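Local coordinates for protein beta-galactosidase (Bacteroides thetaiotaomicron, PDB 5MUJ) that probably hydrolyses glycosidic linkages in chain B of the plant pectin rhamnogalacturonan II, whose sugars it binds in a central pocket, at residues 295-303 against 329-337. Sequence-based numbering, arbitrary orientation.
Sequences RKYKAFNTF and ELFAHKSYV. With RAM (alpha-L-rhamnopyranose), chain B.
N301 reaches across to the backbone of K334 and grips it with both ends of its amide. N301 CB lies 3.7 Å from S335 OG. A chi1 of -67° sets CG anti to N301's own carbonyl carbon, which points OD1 and ND2 at 331-337. N301 OD1 takes the K334 N-H in its carbonyl plane, on a lone pair, at 2.7 Å; the bond is bent, 134° at the hydrogen. N301 ND2 donates to K334 O at 3.0 Å, approaching from above that carbonyl's plane. S335 OG is close to ND2 but badly angled; it hydrogen-bonds H346 and a water that also reaches T302 O. Nearer the start of the strands, A332 N gives A299 O a weak hydrogen bond of 3.4 Å. A299 CB packs against F331 CD1 (3.6 Å) and H333 CD2. K298 CB sits at the edge of the F331 ring. On the pocket side, H333 NE2 hydrogen-bonds rhamnose O4 at 2.8 Å, and K334 NZ donates to rhamnose O3 and forms a salt bridge with D61. Strands 299-306 and 331-340 belong to successive four-stranded antiparallel sheets, an inter-blade contact of a five-bladed beta-propeller beside its central glycan pocket.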
ATOM      1  N   ARG A 295      16.836 -11.868   6.168  1.00 14.42           N
ATOM      2  CA  ARG A 295      17.400 -10.534   5.983  1.00 17.64           C
ATOM      3  C   ARG A 295      17.955  -9.933   7.307  1.00 21.33           C
ATOM      4  O   ARG A 295      17.352 -10.072   8.415  1.00 23.15           O
ATOM      5  CB  ARG A 295      16.321  -9.611   5.402  1.00 18.55           C
ATOM      6  CG  ARG A 295      16.221  -9.601   3.888  1.00 18.21           C
ATOM      7  CD  ARG A 295      15.774 -10.903   3.313  1.00 17.45           C
ATOM      8  NE  ARG A 295      15.233 -10.737   1.967  1.00 15.53           N
ATOM      9  CZ  ARG A 295      14.506 -11.621   1.297  1.00 17.90           C
ATOM     10  NH1 ARG A 295      14.205 -12.802   1.833  1.00 21.74           N
ATOM     11  NH2 ARG A 295      14.071 -11.341   0.079  1.00 22.38           N
ATOM     12  N   LYS A 296      19.095  -9.249   7.158  1.00 22.48           N
ATOM     13  CA  LYS A 296      19.780  -8.526   8.232  1.00 26.69           C
ATOM     14  C   LYS A 296      19.462  -7.031   8.202  1.00 26.38           C
ATOM     15  O   LYS A 296      20.242  -6.200   8.681  1.00 34.67           O
ATOM     16  CB  LYS A 296      21.297  -8.732   8.125  1.00 31.02           C
ATOM     17  N   TYR A 297      18.352  -6.692   7.573  1.00 17.11           N
ATOM     18  CA  TYR A 297      17.660  -5.441   7.802  1.00 14.33           C
ATOM     19  C   TYR A 297      16.211  -5.758   8.062  1.00 14.73           C
ATOM     20  O   TYR A 297      15.707  -6.812   7.618  1.00 16.29           O
ATOM     21  CB  TYR A 297      17.802  -4.493   6.626  1.00 13.08           C
ATOM     22  CG  TYR A 297      17.868  -5.203   5.296  1.00 11.46           C
ATOM     23  CD1 TYR A 297      16.727  -5.657   4.662  1.00 11.18           C
ATOM     24  CD2 TYR A 297      19.085  -5.529   4.729  1.00 14.03           C
ATOM     25  CE1 TYR A 297      16.797  -6.336   3.448  1.00 11.32           C
ATOM     26  CE2 TYR A 297      19.164  -6.183   3.511  1.00 13.89           C
ATOM     27  CZ  TYR A 297      18.031  -6.592   2.867  1.00 12.54           C
ATOM     28  OH  TYR A 297      18.120  -7.240   1.659  1.00 13.34           O
ATOM     29  N   LYS A 298      15.545  -4.856   8.775  1.00 11.49           N
ATOM     30  CA  LYS A 298      14.227  -5.178   9.392  1.00 11.50           C
ATOM     31  C   LYS A 298      12.992  -5.069   8.494  1.00 13.02           C
ATOM     32  O   LYS A 298      11.952  -5.669   8.808  1.00 15.72           O
ATOM     33  CB  LYS A 298      14.006  -4.318  10.625  1.00 13.11           C
ATOM     34  CG  LYS A 298      14.982  -4.629  11.769  1.00 17.47           C
ATOM     35  CD  LYS A 298      14.620  -5.862  12.596  1.00 20.29           C
ATOM     36  CE  LYS A 298      15.658  -6.061  13.701  1.00 26.11           C
ATOM     37  NZ  LYS A 298      15.964  -7.498  13.961  1.00 29.31           N
ATOM     38  N   ALA A 299      13.064  -4.242   7.454  1.00 15.06           N
ATOM     39  CA  ALA A 299      11.998  -4.167   6.453  1.00 14.96           C
ATOM     40  C   ALA A 299      12.492  -3.691   5.098  1.00 13.99           C
ATOM     41  O   ALA A 299      13.415  -2.882   5.014  1.00 16.67           O
ATOM     42  CB  ALA A 299      10.835  -3.299   6.933  1.00 15.08           C
ATOM     43  N   PHE A 300      11.865  -4.195   4.048  1.00 10.78           N
ATOM     44  CA  PHE A 300      12.360  -4.065   2.688  1.00 11.60           C
ATOM     45  C   PHE A 300      11.283  -4.333   1.662  1.00 12.05           C
ATOM     46  O   PHE A 300      10.225  -4.887   2.017  1.00 13.64           O
ATOM     47  CB  PHE A 300      13.519  -5.036   2.455  1.00 10.50           C
ATOM     48  CG  PHE A 300      13.123  -6.510   2.714  1.00 11.49           C
ATOM     49  CD1 PHE A 300      13.147  -7.081   4.015  1.00 10.39           C
ATOM     50  CD2 PHE A 300      12.708  -7.302   1.665  1.00 13.29           C
ATOM     51  CE1 PHE A 300      12.757  -8.422   4.245  1.00 11.71           C
ATOM     52  CE2 PHE A 300      12.323  -8.638   1.897  1.00 13.30           C
ATOM     53  CZ  PHE A 300      12.351  -9.175   3.180  1.00 12.71           C
ATOM     54  N   ASN A 301      11.532  -3.927   0.414  1.00 11.46           N
ATOM     55  CA  ASN A 301      10.668  -4.238  -0.719  1.00 10.40           C
ATOM     56  C   ASN A 301      11.326  -5.207  -1.697  1.00 11.50           C
ATOM     57  O   ASN A 301      12.515  -5.089  -2.036  1.00 11.98           O
ATOM     58  CB  ASN A 301      10.303  -2.955  -1.495  1.00  9.62           C
ATOM     59  CG  ASN A 301       9.435  -2.019  -0.692  1.00 11.09           C
ATOM     60  OD1 ASN A 301       8.701  -2.418   0.191  1.00 12.86           O
ATOM     61  ND2 ASN A 301       9.502  -0.737  -1.016  1.00 12.34           N
ATOM     62  N   THR A 302      10.524  -6.155  -2.182  1.00 10.75           N
ATOM     63  CA  THR A 302      10.878  -6.999  -3.307  1.00  9.86           C
ATOM     64  C   THR A 302       9.634  -7.293  -4.165  1.00 11.49           C
ATOM     65  O   THR A 302       8.624  -6.555  -4.077  1.00 12.39           O
ATOM     66  CB  THR A 302      11.707  -8.231  -2.876  1.00 11.82           C
ATOM     67  OG1 THR A 302      12.150  -8.952  -4.035  1.00 12.54           O
ATOM     68  CG2 THR A 302      10.927  -9.151  -1.960  1.00 10.95           C
ATOM     69  N   PHE A 303       9.664  -8.342  -4.984  1.00 10.13           N
ATOM     70  CA  PHE A 303       8.503  -8.631  -5.794  1.00 10.94           C
ATOM     71  C   PHE A 303       8.335 -10.119  -5.985  1.00 11.91           C
ATOM     72  O   PHE A 303       9.265 -10.881  -5.777  1.00 13.54           O
ATOM     73  CB  PHE A 303       8.600  -7.959  -7.159  1.00 11.87           C
ATOM     74  CG  PHE A 303       9.635  -8.576  -8.050  1.00 11.45           C
ATOM     75  CD1 PHE A 303      10.978  -8.217  -7.932  1.00 11.42           C
ATOM     76  CD2 PHE A 303       9.275  -9.549  -8.966  1.00 12.07           C
ATOM     77  CE1 PHE A 303      11.953  -8.800  -8.762  1.00 11.74           C
ATOM     78  CE2 PHE A 303      10.250 -10.133  -9.792  1.00 13.41           C
ATOM     79  CZ  PHE A 303      11.587  -9.757  -9.689  1.00 13.05           C
ATOM     80  N   GLU A 329      17.123   4.268   7.397  1.00 13.26           N
ATOM     81  CA  GLU A 329      18.063   3.345   7.993  1.00 13.24           C
ATOM     82  C   GLU A 329      17.424   2.198   8.814  1.00 12.22           C
ATOM     83  O   GLU A 329      18.097   1.218   9.074  1.00 14.80           O
ATOM     84  CB  GLU A 329      19.058   4.088   8.867  1.00 15.64           C
ATOM     85  CG  GLU A 329      18.482   4.624  10.165  1.00 17.85           C
ATOM     86  CD  GLU A 329      19.319   5.694  10.860  1.00 17.84           C
ATOM     87  OE1 GLU A 329      20.550   5.787  10.630  1.00 19.43           O
ATOM     88  OE2 GLU A 329      18.728   6.443  11.662  1.00 20.46           O
ATOM     89  N   LEU A 330      16.162   2.342   9.215  1.00 12.87           N
ATOM     90  CA  LEU A 330      15.458   1.302   9.971  1.00 13.34           C
ATOM     91  C   LEU A 330      14.563   0.469   9.055  1.00 13.40           C
ATOM     92  O   LEU A 330      14.729  -0.754   8.980  1.00 13.28           O
ATOM     93  CB  LEU A 330      14.661   1.932  11.110  1.00 14.44           C
ATOM     94  CG  LEU A 330      13.898   0.929  12.002  1.00 15.50           C
ATOM     95  CD1 LEU A 330      14.844  -0.063  12.660  1.00 19.03           C
ATOM     96  CD2 LEU A 330      13.067   1.658  13.046  1.00 15.30           C
ATOM     97  N   PHE A 331      13.609   1.129   8.385  1.00 11.09           N
ATOM     98  CA  PHE A 331      12.708   0.484   7.460  1.00 12.20           C
ATOM     99  C   PHE A 331      12.764   1.209   6.113  1.00 11.94           C
ATOM    100  O   PHE A 331      12.754   2.454   6.077  1.00 12.31           O
ATOM    101  CB  PHE A 331      11.230   0.509   7.920  1.00 12.77           C
ATOM    102  CG  PHE A 331      10.954  -0.051   9.301  1.00 14.64           C
ATOM    103  CD1 PHE A 331      11.558  -1.217   9.728  1.00 15.54           C
ATOM    104  CD2 PHE A 331      10.001   0.551  10.136  1.00 14.11           C
ATOM    105  CE1 PHE A 331      11.258  -1.741  10.980  1.00 17.10           C
ATOM    106  CE2 PHE A 331       9.724   0.040  11.396  1.00 15.94           C
ATOM    107  CZ  PHE A 331      10.351  -1.109  11.800  1.00 14.09           C
ATOM    108  N   ALA A 332      12.829   0.470   5.007  1.00 11.90           N
ATOM    109  CA  ALA A 332      12.687   1.077   3.656  1.00 12.48           C
ATOM    110  C   ALA A 332      11.731   0.175   2.906  1.00 11.75           C
ATOM    111  O   ALA A 332      12.114  -0.885   2.438  1.00 12.93           O
ATOM    112  CB  ALA A 332      14.024   1.204   2.917  1.00 10.01           C
ATOM    113  N   HIS A 333      10.463   0.561   2.877  1.00 12.06           N
ATOM    114  CA  HIS A 333       9.404  -0.418   2.723  1.00 10.44           C
ATOM    115  C   HIS A 333       8.051   0.173   2.334  1.00  9.94           C
ATOM    116  O   HIS A 333       7.711   1.300   2.690  1.00 12.88           O
ATOM    117  CB  HIS A 333       9.279  -1.268   4.018  1.00 11.92           C
ATOM    118  CG  HIS A 333       8.656  -0.564   5.180  1.00 11.12           C
ATOM    119  ND1 HIS A 333       8.647   0.794   5.358  1.00 11.48           N
ATOM    120  CD2 HIS A 333       7.956  -1.064   6.232  1.00 11.01           C
ATOM    121  CE1 HIS A 333       8.016   1.106   6.474  1.00 11.90           C
ATOM    122  NE2 HIS A 333       7.585  -0.011   7.027  1.00 12.65           N
ATOM    123  N   LYS A 334       7.263  -0.678   1.669  1.00 11.02           N
ATOM    124  CA  LYS A 334       5.931  -0.381   1.125  1.00 12.29           C
ATOM    125  C   LYS A 334       6.153   0.228  -0.220  1.00 12.03           C
ATOM    126  O   LYS A 334       7.143   0.930  -0.380  1.00 12.24           O
ATOM    127  CB  LYS A 334       5.063   0.427   2.080  1.00 11.87           C
ATOM    128  CG  LYS A 334       5.037  -0.152   3.492  1.00 14.27           C
ATOM    129  CD  LYS A 334       4.049   0.568   4.352  1.00 16.64           C
ATOM    130  CE  LYS A 334       4.061   0.014   5.760  1.00 17.32           C
ATOM    131  NZ  LYS A 334       3.102   0.750   6.605  1.00 17.42           N
ATOM    132  N   SER A 335       5.363  -0.147  -1.217  1.00 12.57           N
ATOM    133  CA  SER A 335       5.635   0.231  -2.621  1.00 12.46           C
ATOM    134  C   SER A 335       4.490   0.881  -3.338  1.00 11.48           C
ATOM    135  O   SER A 335       3.317   0.544  -3.182  1.00 13.75           O
ATOM    136  CB  SER A 335       6.009  -1.016  -3.437  1.00 14.78           C
ATOM    137  OG  SER A 335       7.135  -1.671  -2.883  1.00 15.45           O
ATOM    138  N   TYR A 336       4.861   1.852  -4.166  1.00 10.69           N
ATOM    139  CA  TYR A 336       4.085   2.197  -5.340  1.00 11.21           C
ATOM    140  C   TYR A 336       5.065   2.561  -6.455  1.00 11.66           C
ATOM    141  O   TYR A 336       5.979   3.327  -6.234  1.00 11.76           O
ATOM    142  CB  TYR A 336       3.093   3.329  -5.057  1.00 10.47           C
ATOM    143  CG  TYR A 336       1.843   3.171  -5.844  1.00 10.77           C
ATOM    144  CD1 TYR A 336       1.768   3.590  -7.175  1.00 10.54           C
ATOM    145  CD2 TYR A 336       0.711   2.511  -5.290  1.00 11.77           C
ATOM    146  CE1 TYR A 336       0.633   3.390  -7.925  1.00 12.56           C
ATOM    147  CE2 TYR A 336      -0.435   2.330  -6.040  1.00 12.15           C
ATOM    148  CZ  TYR A 336      -0.475   2.772  -7.357  1.00 12.68           C
ATOM    149  OH  TYR A 336      -1.597   2.624  -8.145  1.00 13.99           O
ATOM    150  N   VAL A 337       4.884   1.971  -7.631  1.00 11.19           N
ATOM    151  CA  VAL A 337       5.873   2.026  -8.698  1.00 13.42           C
ATOM    152  C   VAL A 337       5.255   2.605  -9.985  1.00 13.65           C
ATOM    153  O   VAL A 337       4.204   2.161 -10.473  1.00 16.24           O
ATOM    154  CB  VAL A 337       6.503   0.634  -8.952  1.00 12.70           C
ATOM    155  CG1 VAL A 337       7.698   0.726  -9.892  1.00 14.04           C
ATOM    156  CG2 VAL A 337       6.961  -0.001  -7.654  1.00 11.87           C
TER
HETATM  157  C1  RAM B   6       3.764  -2.489  11.312  1.00 16.05           C
HETATM  158  C2  RAM B   6       3.114  -1.544  10.335  1.00 16.96           C
HETATM  159  C3  RAM B   6       4.072  -0.381  10.088  1.00 14.81           C
HETATM  160  C4  RAM B   6       5.386  -0.961   9.561  1.00 15.73           C
HETATM  161  C5  RAM B   6       6.032  -2.047  10.433  1.00 14.63           C
HETATM  162  C6  RAM B   6       7.069  -2.854   9.671  1.00 14.55           C
HETATM  163  O2  RAM B   6       2.829  -2.276   9.113  1.00 16.13           O
HETATM  164  O3  RAM B   6       3.530   0.578   9.176  1.00 15.73           O
HETATM  165  O4  RAM B   6       6.339   0.087   9.498  1.00 15.32           O
HETATM  166  O5  RAM B   6       5.108  -2.955  11.084  1.00 14.93           O
HETATM  167  O   HOH W   1      16.709  -2.383   9.666  1.00 20.27           O
HETATM  168  O   HOH W   2       8.565  -3.754  -4.146  1.00 14.66           O